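Local coordinates for 3-methylornithine synthase (Methanosarcina barkeri, PDB 3T7V), which catalyses the radical isomerization of L-lysine to (3R)-3-methyl-D-ornithine, a step of pyrrolysine biosynthesis, using a [4Fe-4S] cluster and S-adenosylmethionine, at residues V59-I65 with I296-P302; T99-L103 with L301-S305; P125-V129 with T154-A158. One frame throughout, in Å; residues are numbered along the deposited sequence.

Interaction 1. Residues V59-I65 with I296-P302; sequences VFLNCFI and IVTSILP. With MD0 (5-amino-D-isoleucine), chain D.
Strand 58-68 and strand 296-300, which come early and late in the chain, lie side by side in the TIM barrel, joining its beginning to its end. Their segments are parallel, 14° apart. Phe-60 pairs with Ile-296 and Leu-61 with Val-297; a beta bulge then shifts the register by one, and Cys-63 pairs with Ile-300. Val-297 N donates to Phe-60 O at 2.8 Å, and Asn-62 N to Val-297 O at 2.9 Å. Beyond the bulge Phe-64 N donates to Ile-300 O. At the bulge itself a water fills in, accepting from Ser-299 N and donating weakly to Asn-62 O.

On one side of the strands, CG1 of Val-59 touches CG2 of Val-297 at 3.7 Å, and CD2 of Leu-61 lies against both Val-297 CB and Ile-300 CD1. The Cys-63 sulfur packs on Pro-302 CG where the strand gives way to loop. The other side faces the bound 5-amino-D-isoleucine (MD0). Phe-64 extends CG anti to its own N (chi1 -179°), with MD0 CA over one ring face, 3.6 Å above the plane and displaced toward the rim, while Leu-301 CD2 sits at the ring edge. Thr-298 OG1 donates to MD0 O at 2.8 Å, and Ser-299 OG accepts from MD0 N, also at 2.8 Å; the irregular backbone here probably allows consecutive residues to hold the carboxylate and the amino group. Arg-235 and Ser-277 add further bonds to the ligand. Holding the substrate or product inside the barrel, at the C-terminal ends of its strands, is typical of radical SAM enzymes.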
loop_
_atom_site.group_PDB
_atom_site.type_symbol
_atom_site.label_atom_id
_atom_site.label_comp_id
_atom_site.label_asym_id
_atom_site.label_seq_id
_atom_site.Cartn_x
_atom_site.Cartn_y
_atom_site.Cartn_z
ATOM N N VAL A 59 -2.538 9.216 -13.372
ATOM C CA VAL A 59 -2.319 8.652 -12.053
ATOM C C VAL A 59 -3.648 8.053 -11.591
ATOM O O VAL A 59 -4.740 8.585 -11.843
ATOM C CB VAL A 59 -1.909 9.846 -11.083
ATOM C CG1 VAL A 59 -1.814 9.339 -9.632
ATOM C CG2 VAL A 59 -0.610 10.475 -11.541
ATOM N N PHE A 60 -3.561 6.948 -10.841
ATOM C CA PHE A 60 -4.738 6.302 -10.254
ATOM C C PHE A 60 -4.909 6.794 -8.814
ATOM O O PHE A 60 -3.920 7.223 -8.187
ATOM C CB PHE A 60 -4.571 4.765 -10.293
ATOM C CG PHE A 60 -4.406 4.210 -11.671
ATOM C CD1 PHE A 60 -5.423 4.365 -12.587
ATOM C CD2 PHE A 60 -3.236 3.571 -12.035
ATOM C CE1 PHE A 60 -5.250 3.874 -13.914
ATOM C CE2 PHE A 60 -3.086 3.000 -13.324
ATOM C CZ PHE A 60 -4.105 3.186 -14.224
ATOM N N LEU A 61 -6.131 6.764 -8.304
ATOM C CA LEU A 61 -6.493 7.349 -6.987
ATOM C C LEU A 61 -7.260 6.312 -6.161
ATOM O O LEU A 61 -8.290 5.788 -6.610
ATOM C CB LEU A 61 -7.351 8.581 -7.151
ATOM C CG LEU A 61 -6.749 9.655 -8.020
ATOM C CD1 LEU A 61 -7.787 10.755 -8.344
ATOM C CD2 LEU A 61 -5.519 10.247 -7.340
ATOM N N ASN A 62 -6.769 5.986 -4.953
ATOM C CA ASN A 62 -7.389 4.913 -4.102
ATOM C C ASN A 62 -7.799 5.544 -2.792
ATOM O O ASN A 62 -6.955 6.170 -2.075
ATOM C CB ASN A 62 -6.287 3.859 -3.844
ATOM C CG ASN A 62 -6.802 2.542 -3.261
ATOM O OD1 ASN A 62 -7.970 2.259 -3.235
ATOM N ND2 ASN A 62 -5.832 1.683 -2.883
ATOM N N CYS A 63 -9.082 5.430 -2.487
ATOM C CA CYS A 63 -9.553 5.913 -1.153
ATOM C C CYS A 63 -9.293 4.881 -0.088
ATOM O O CYS A 63 -9.346 3.706 -0.346
ATOM C CB CYS A 63 -11.016 6.117 -1.271
ATOM S SG CYS A 63 -11.793 6.872 0.163
ATOM N N PHE A 64 -8.962 5.300 1.096
ATOM C CA PHE A 64 -8.663 4.373 2.185
ATOM C C PHE A 64 -9.740 4.480 3.242
ATOM O O PHE A 64 -9.943 5.556 3.854
ATOM C CB PHE A 64 -7.314 4.829 2.784
ATOM C CG PHE A 64 -6.860 3.931 3.920
ATOM C CD1 PHE A 64 -6.621 2.582 3.652
ATOM C CD2 PHE A 64 -6.692 4.401 5.216
ATOM C CE1 PHE A 64 -6.223 1.694 4.656
ATOM C CE2 PHE A 64 -6.286 3.512 6.243
ATOM C CZ PHE A 64 -6.069 2.183 5.948
ATOM N N ILE A 65 -10.405 3.378 3.514
ATOM C CA ILE A 65 -11.474 3.284 4.547
ATOM C C ILE A 65 -11.082 2.260 5.572
ATOM O O ILE A 65 -11.248 1.030 5.371
ATOM C CB ILE A 65 -12.828 2.910 3.935
ATOM C CG1 ILE A 65 -13.231 3.927 2.808
ATOM C CG2 ILE A 65 -13.912 2.893 5.045
ATOM C CD1 ILE A 65 -14.558 3.526 2.158
ATOM N N ILE A 296 0.065 5.465 -8.468
ATOM C CA ILE A 296 -1.243 5.452 -7.793
ATOM C C ILE A 296 -1.093 6.132 -6.451
ATOM O O ILE A 296 -0.142 5.859 -5.702
ATOM C CB ILE A 296 -1.842 3.995 -7.706
ATOM C CG1 ILE A 296 -3.162 3.984 -6.915
ATOM C CG2 ILE A 296 -0.852 2.987 -7.074
ATOM C CD1 ILE A 296 -3.900 2.646 -7.183
ATOM N N VAL A 297 -2.024 6.963 -6.092
ATOM C CA VAL A 297 -1.955 7.716 -4.831
ATOM C C VAL A 297 -2.952 6.999 -3.866
ATOM O O VAL A 297 -4.067 6.672 -4.271
ATOM C CB VAL A 297 -2.360 9.172 -4.967
ATOM C CG1 VAL A 297 -2.270 9.921 -3.637
ATOM C CG2 VAL A 297 -1.464 9.899 -5.982
ATOM N N THR A 298 -2.423 6.650 -2.671
ATOM C CA THR A 298 -3.218 5.900 -1.714
ATOM C C THR A 298 -3.234 6.636 -0.379
ATOM O O THR A 298 -2.540 7.633 -0.174
ATOM C CB THR A 298 -2.643 4.478 -1.504
ATOM O OG1 THR A 298 -1.393 4.547 -0.780
ATOM C CG2 THR A 298 -2.459 3.719 -2.851
ATOM N N SER A 299 -4.097 6.128 0.495
ATOM C CA SER A 299 -4.275 6.733 1.829
ATOM C C SER A 299 -4.960 8.101 1.716
ATOM O O SER A 299 -4.796 8.995 2.555
ATOM C CB SER A 299 -3.004 6.826 2.676
ATOM O OG SER A 299 -3.365 6.540 4.087
ATOM N N ILE A 300 -5.758 8.250 0.645
ATOM C CA ILE A 300 -6.626 9.422 0.479
ATOM C C ILE A 300 -7.851 9.122 1.335
ATOM O O ILE A 300 -8.446 8.066 1.235
ATOM C CB ILE A 300 -7.039 9.587 -0.995
ATOM C CG1 ILE A 300 -5.777 9.630 -1.890
ATOM C CG2 ILE A 300 -7.897 10.845 -1.093
ATOM C CD1 ILE A 300 -6.152 9.723 -3.372
ATOM N N LEU A 301 -8.265 10.053 2.172
ATOM C CA LEU A 301 -9.438 9.789 2.995
ATOM C C LEU A 301 -10.692 10.349 2.390
ATOM O O LEU A 301 -10.650 11.330 1.616
ATOM C CB LEU A 301 -9.247 10.435 4.366
ATOM C CG LEU A 301 -8.064 9.823 5.152
ATOM C CD1 LEU A 301 -7.834 10.504 6.505
ATOM C CD2 LEU A 301 -8.210 8.333 5.445
ATOM N N PRO A 302 -11.849 9.728 2.737
ATOM C CA PRO A 302 -13.142 10.263 2.362
ATOM C C PRO A 302 -13.227 11.753 2.816
ATOM O O PRO A 302 -12.574 12.145 3.826
ATOM C CB PRO A 302 -14.090 9.384 3.210
ATOM C CG PRO A 302 -13.417 8.061 3.323
ATOM C CD PRO A 302 -11.983 8.550 3.600
HETATM C C MD0 D . -1.953 3.284 2.592
HETATM N N MD0 D . -2.788 3.919 4.782
HETATM O O MD0 D . -2.252 3.012 1.411
HETATM C CA MD0 D . -2.928 2.971 3.681
HETATM C CB MD0 D . -2.719 1.515 4.197
HETATM C CD MD0 D . -3.405 -0.881 3.507
HETATM N NE MD0 D . -3.764 -1.701 2.357
HETATM C CG MD0 D . -3.078 0.535 3.042
HETATM C CG2 MD0 D . -1.283 1.221 4.703
HETATM O OXT MD0 D . -0.879 3.808 2.914
HETATM O O HOH W 1 -5.790 3.888 -0.090
#

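Interaction 2. Residues T99-L103 with L301-S305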
loop_
_atom_site.group_PDB
_atom_site.type_symbol
_atom_site.label_atom_id
_atom_site.label_comp_id
_atom_site.label_asym_id
_atom_site.label_seq_id
_atom_site.Cartn_x
_atom_site.Cartn_y
_atom_site.Cartn_z
ATOM N N THR A 99 -20.326 7.138 4.725
ATOM C CA THR A 99 -18.980 7.342 4.129
ATOM C C THR A 99 -19.084 7.082 2.631
ATOM O O THR A 99 -18.570 7.911 1.789
ATOM C CB THR A 99 -17.975 6.375 4.752
ATOM O OG1 THR A 99 -17.877 6.712 6.147
ATOM C CG2 THR A 99 -16.623 6.567 4.135
ATOM N N CYS A 100 -19.753 6.012 2.255
ATOM C CA CYS A 100 -19.880 5.697 0.822
ATOM C C CYS A 100 -20.556 6.871 0.062
ATOM O O CYS A 100 -20.166 7.177 -1.083
ATOM C CB CYS A 100 -20.726 4.457 0.559
ATOM S SG CYS A 100 -19.799 2.966 0.971
ATOM N N LYS A 101 -21.580 7.494 0.655
ATOM C CA LYS A 101 -22.310 8.567 -0.066
ATOM C C LYS A 101 -21.317 9.682 -0.412
ATOM O O LYS A 101 -21.451 10.320 -1.478
ATOM C CB LYS A 101 -23.444 9.099 0.768
ATOM C CG LYS A 101 -24.578 8.084 0.746
ATOM C CD LYS A 101 -25.841 8.613 1.451
ATOM C CE LYS A 101 -26.805 7.508 1.875
ATOM N NZ LYS A 101 -27.985 8.179 2.561
ATOM N N THR A 102 -20.309 9.918 0.441
ATOM C CA THR A 102 -19.431 11.025 0.208
ATOM C C THR A 102 -18.406 10.698 -0.876
ATOM O O THR A 102 -17.719 11.587 -1.345
ATOM C CB THR A 102 -18.665 11.486 1.510
ATOM O OG1 THR A 102 -17.752 10.478 1.959
ATOM C CG2 THR A 102 -19.602 11.741 2.631
ATOM N N LEU A 103 -18.294 9.407 -1.265
ATOM C CA LEU A 103 -17.284 8.953 -2.217
ATOM C C LEU A 103 -17.850 8.899 -3.637
ATOM O O LEU A 103 -17.087 8.906 -4.649
ATOM C CB LEU A 103 -16.793 7.526 -1.844
ATOM C CG LEU A 103 -16.085 7.578 -0.503
ATOM C CD1 LEU A 103 -15.622 6.198 -0.194
ATOM C CD2 LEU A 103 -14.955 8.588 -0.465
ATOM N N LEU A 301 -8.265 10.053 2.172
ATOM C CA LEU A 301 -9.438 9.789 2.995
ATOM C C LEU A 301 -10.692 10.349 2.390
ATOM O O LEU A 301 -10.650 11.330 1.616
ATOM C CB LEU A 301 -9.247 10.435 4.366
ATOM C CG LEU A 301 -8.064 9.823 5.152
ATOM C CD1 LEU A 301 -7.834 10.504 6.505
ATOM C CD2 LEU A 301 -8.210 8.333 5.445
ATOM N N PRO A 302 -11.849 9.728 2.737
ATOM C CA PRO A 302 -13.142 10.263 2.362
ATOM C C PRO A 302 -13.227 11.753 2.816
ATOM O O PRO A 302 -12.574 12.145 3.826
ATOM C CB PRO A 302 -14.090 9.384 3.210
ATOM C CG PRO A 302 -13.417 8.061 3.323
ATOM C CD PRO A 302 -11.983 8.550 3.600
ATOM N N PRO A 303 -14.002 12.577 2.058
ATOM C CA PRO A 303 -14.218 14.007 2.350
ATOM C C PRO A 303 -14.734 14.194 3.795
ATOM O O PRO A 303 -15.713 13.545 4.172
ATOM C CB PRO A 303 -15.282 14.420 1.325
ATOM C CG PRO A 303 -15.092 13.533 0.149
ATOM C CD PRO A 303 -14.537 12.207 0.722
ATOM N N ASP A 304 -14.109 15.107 4.549
ATOM C CA ASP A 304 -14.211 15.205 6.014
ATOM C C ASP A 304 -13.408 14.062 6.547
ATOM O O ASP A 304 -12.185 14.057 6.489
ATOM C CB ASP A 304 -15.660 15.113 6.525
ATOM C CG ASP A 304 -15.806 14.146 7.719
ATOM O OD1 ASP A 304 -15.213 14.441 8.785
ATOM O OD2 ASP A 304 -16.561 13.151 7.604
ATOM N N SER A 305 -14.138 13.083 7.035
ATOM C CA SER A 305 -13.635 11.942 7.656
ATOM C C SER A 305 -12.804 12.193 8.925
ATOM O O SER A 305 -11.831 12.946 8.943
ATOM C CB SER A 305 -12.884 11.106 6.620
ATOM O OG SER A 305 -12.959 9.813 7.035
HETATM O O HOH W 2 -15.598 9.315 6.381
HETATM O O HOH W 3 -16.826 11.074 4.520
#
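Residues 99-103 of helix 93-103 lie against the loop that leaves strand 296-300, with the CA atoms of Leu-103 and Pro-302 6.3 Å apart and those of Thr-102 and Pro-303 6.4 Å apart. In this TIM-barrel fold the contact joins an outer helix to a loop at the C-terminal end of the strands.

Two consecutive prolines present the loop's apolar surface. Thr-99 brings its methyl CG2 to Pro-302 CG at 3.6 Å; its hydroxyl is bonded to Glu-95 O within the helix. CD2 of Leu-103 reaches the junction of the two prolines, 3.8 Å from Pro-303 CD, while the same side chain also packs on Cys-63 and Ile-65 of strand 58-68.

Thr-102 lies alongside Pro-303, its O 3.6 Å from Pro-303 CG. With chi1 at 66°, its OG1 folds back between N and carbonyl carbon and donates to Thr-99 O at 2.7 Å, in the carbonyl plane on a lone pair; Thr-102 N uses the same acceptor. A water bridges Thr-102 OG1 and Pro-303 O. A valine here, lacking the hydroxyl, would probably leave that water without its mate on the helix and Thr-99 O with the backbone N alone of its two bonds. The water donates to Thr-102 OG1 at 2.8 Å and to Pro-303 O at 2.7 Å.

Interaction 3. Residues P125-V129 with T154-A158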
loop_
_atom_site.group_PDB
_atom_site.type_symbol
_atom_site.label_atom_id
_atom_site.label_comp_id
_atom_site.label_asym_id
_atom_site.label_seq_id
_atom_site.Cartn_x
_atom_site.Cartn_y
_atom_site.Cartn_z
ATOM N N PRO A 125 -17.169 -14.523 9.816
ATOM C CA PRO A 125 -16.724 -13.789 8.653
ATOM C C PRO A 125 -17.797 -13.467 7.659
ATOM O O PRO A 125 -17.553 -12.639 6.773
ATOM C CB PRO A 125 -15.612 -14.676 8.010
ATOM C CG PRO A 125 -15.502 -15.850 8.869
ATOM C CD PRO A 125 -16.473 -15.806 10.004
ATOM N N ASN A 126 -19.008 -14.019 7.800
ATOM C CA ASN A 126 -20.091 -13.555 6.956
ATOM C C ASN A 126 -20.384 -12.053 7.218
ATOM O O ASN A 126 -20.916 -11.339 6.361
ATOM C CB ASN A 126 -21.331 -14.378 7.187
ATOM C CG ASN A 126 -21.162 -15.760 6.673
ATOM O OD1 ASN A 126 -20.552 -15.974 5.616
ATOM N ND2 ASN A 126 -21.652 -16.714 7.418
ATOM N N ARG A 127 -19.988 -11.555 8.395
ATOM C CA ARG A 127 -20.187 -10.121 8.650
ATOM C C ARG A 127 -19.269 -9.281 7.732
ATOM O O ARG A 127 -19.662 -8.213 7.290
ATOM C CB ARG A 127 -19.734 -9.813 10.091
ATOM C CG ARG A 127 -20.655 -10.398 11.136
ATOM C CD ARG A 127 -20.013 -10.432 12.567
ATOM N NE ARG A 127 -21.015 -10.936 13.513
ATOM C CZ ARG A 127 -20.694 -11.330 14.718
ATOM N NH1 ARG A 127 -19.450 -11.345 15.144
ATOM N NH2 ARG A 127 -21.667 -11.681 15.574
ATOM N N PHE A 128 -18.060 -9.798 7.442
ATOM C CA PHE A 128 -17.165 -9.073 6.537
ATOM C C PHE A 128 -17.681 -9.217 5.107
ATOM O O PHE A 128 -17.598 -8.255 4.324
ATOM C CB PHE A 128 -15.756 -9.656 6.691
ATOM C CG PHE A 128 -14.805 -9.074 5.699
ATOM C CD1 PHE A 128 -14.473 -7.712 5.709
ATOM C CD2 PHE A 128 -14.322 -9.893 4.668
ATOM C CE1 PHE A 128 -13.594 -7.113 4.742
ATOM C CE2 PHE A 128 -13.451 -9.327 3.740
ATOM C CZ PHE A 128 -13.099 -7.951 3.752
ATOM N N VAL A 129 -18.096 -10.413 4.717
ATOM C CA VAL A 129 -18.635 -10.645 3.343
ATOM C C VAL A 129 -19.835 -9.702 3.126
ATOM O O VAL A 129 -19.943 -9.101 2.026
ATOM C CB VAL A 129 -19.041 -12.136 3.186
ATOM C CG1 VAL A 129 -19.665 -12.325 1.783
ATOM C CG2 VAL A 129 -17.772 -13.021 3.337
ATOM N N THR A 154 -13.463 -17.331 3.279
ATOM C CA THR A 154 -13.948 -15.948 3.326
ATOM C C THR A 154 -13.413 -15.207 2.086
ATOM O O THR A 154 -14.154 -14.400 1.503
ATOM C CB THR A 154 -13.469 -15.279 4.574
ATOM O OG1 THR A 154 -13.920 -16.092 5.660
ATOM C CG2 THR A 154 -14.092 -13.867 4.733
ATOM N N LEU A 155 -12.158 -15.461 1.699
ATOM C CA LEU A 155 -11.613 -14.806 0.486
ATOM C C LEU A 155 -12.495 -15.116 -0.732
ATOM O O LEU A 155 -12.774 -14.263 -1.598
ATOM C CB LEU A 155 -10.124 -15.210 0.219
ATOM C CG LEU A 155 -9.150 -14.598 1.254
ATOM C CD1 LEU A 155 -7.785 -15.252 0.923
ATOM C CD2 LEU A 155 -9.135 -13.054 1.131
ATOM N N LEU A 156 -12.902 -16.388 -0.840
ATOM C CA LEU A 156 -13.711 -16.809 -1.995
ATOM C C LEU A 156 -15.092 -16.138 -1.961
ATOM O O LEU A 156 -15.556 -15.606 -3.010
ATOM C CB LEU A 156 -13.754 -18.354 -1.872
ATOM C CG LEU A 156 -14.650 -19.198 -2.609
ATOM C CD1 LEU A 156 -14.101 -20.639 -2.377
ATOM C CD2 LEU A 156 -16.093 -18.996 -2.231
ATOM N N LYS A 157 -15.700 -16.004 -0.778
ATOM C CA LYS A 157 -17.003 -15.356 -0.691
ATOM C C LYS A 157 -16.910 -13.846 -0.973
ATOM O O LYS A 157 -17.823 -13.257 -1.619
ATOM C CB LYS A 157 -17.631 -15.611 0.649
ATOM C CG LYS A 157 -18.099 -17.075 0.784
ATOM C CD LYS A 157 -18.520 -17.244 2.236
ATOM C CE LYS A 157 -19.248 -18.534 2.352
ATOM N NZ LYS A 157 -18.805 -19.125 3.650
ATOM N N ALA A 158 -15.828 -13.242 -0.499
ATOM C CA ALA A 158 -15.689 -11.806 -0.762
ATOM C C ALA A 158 -15.442 -11.486 -2.221
ATOM O O ALA A 158 -15.911 -10.467 -2.704
ATOM C CB ALA A 158 -14.614 -11.209 0.109
#
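Pro-125, beside helix 126-139, sets CB and CG against Thr-154 of helix 152-160, the two side chains crossing at about a right angle. Its CB comes to 3.2 Å from Thr-154 OG1 and 3.7 Å from the methyl CG2, making this the closest approach of the two segments. The hydroxyl finds its polar partner in Asp-151 OD1, close by in the chain, and is therefore satisfied without help from the helix opposite.

One residue on, Asn-126 leans along the more exposed margin, where its OD1 stays 4.1 Å from Lys-157 NZ, too long to count as a bond. Phe-128 turns back to the buried side. With CG anti to N (chi1 174°), the ring is carried toward the partner helix, and Thr-154 CG2 meets it at the edge, near the ring plane, 4.0 Å from CD2. Ala-158 CB lies obliquely to the same ring, near CE2. Met-150 and Tyr-121 also pack against this phenylalanine.

Val-129 follows, and both its methyls rest against Lys-157 CB, CG2 at 3.7 Å and CG1 at 4.0 Å. CG2 also reaches Thr-154 CG2, which is thus touched by Pro-125, Phe-128 and Val-129. Here the backbones draw together, with the CA atoms of Val-129 and Ala-158 5.2 Å apart, a close approach that is consistent with the small side chain of Ala-158. The contact is thus apolar at its centre, edged by Asn-126 and Lys-157, and pairs two successive outer helices, each lying between consecutive parallel strands, as neighbouring outer helices do in a TIM barrel.

Interactions 1 and 2 are neighbours, their centres 11 Å apart, and share Leu-301 and Pro-302: the chain leaves strand 296-300 at the ligand and runs on past helix 93-103. Ile-65 CD1 and Leu-103 CD1, 3.7 Å apart, join the two contacts through strand 58-68 and the helix after it. Interaction 3 lies 23 Å from the centre of each, on the outer helix layer, and touches neither. In sequence its helices fall between the partners of both other contacts. Interactions 1 and 2 therefore join early and late parts of the barrel, the first at the ligand and the second just outside it, whereas interaction 3 joins adjacent helices partway round.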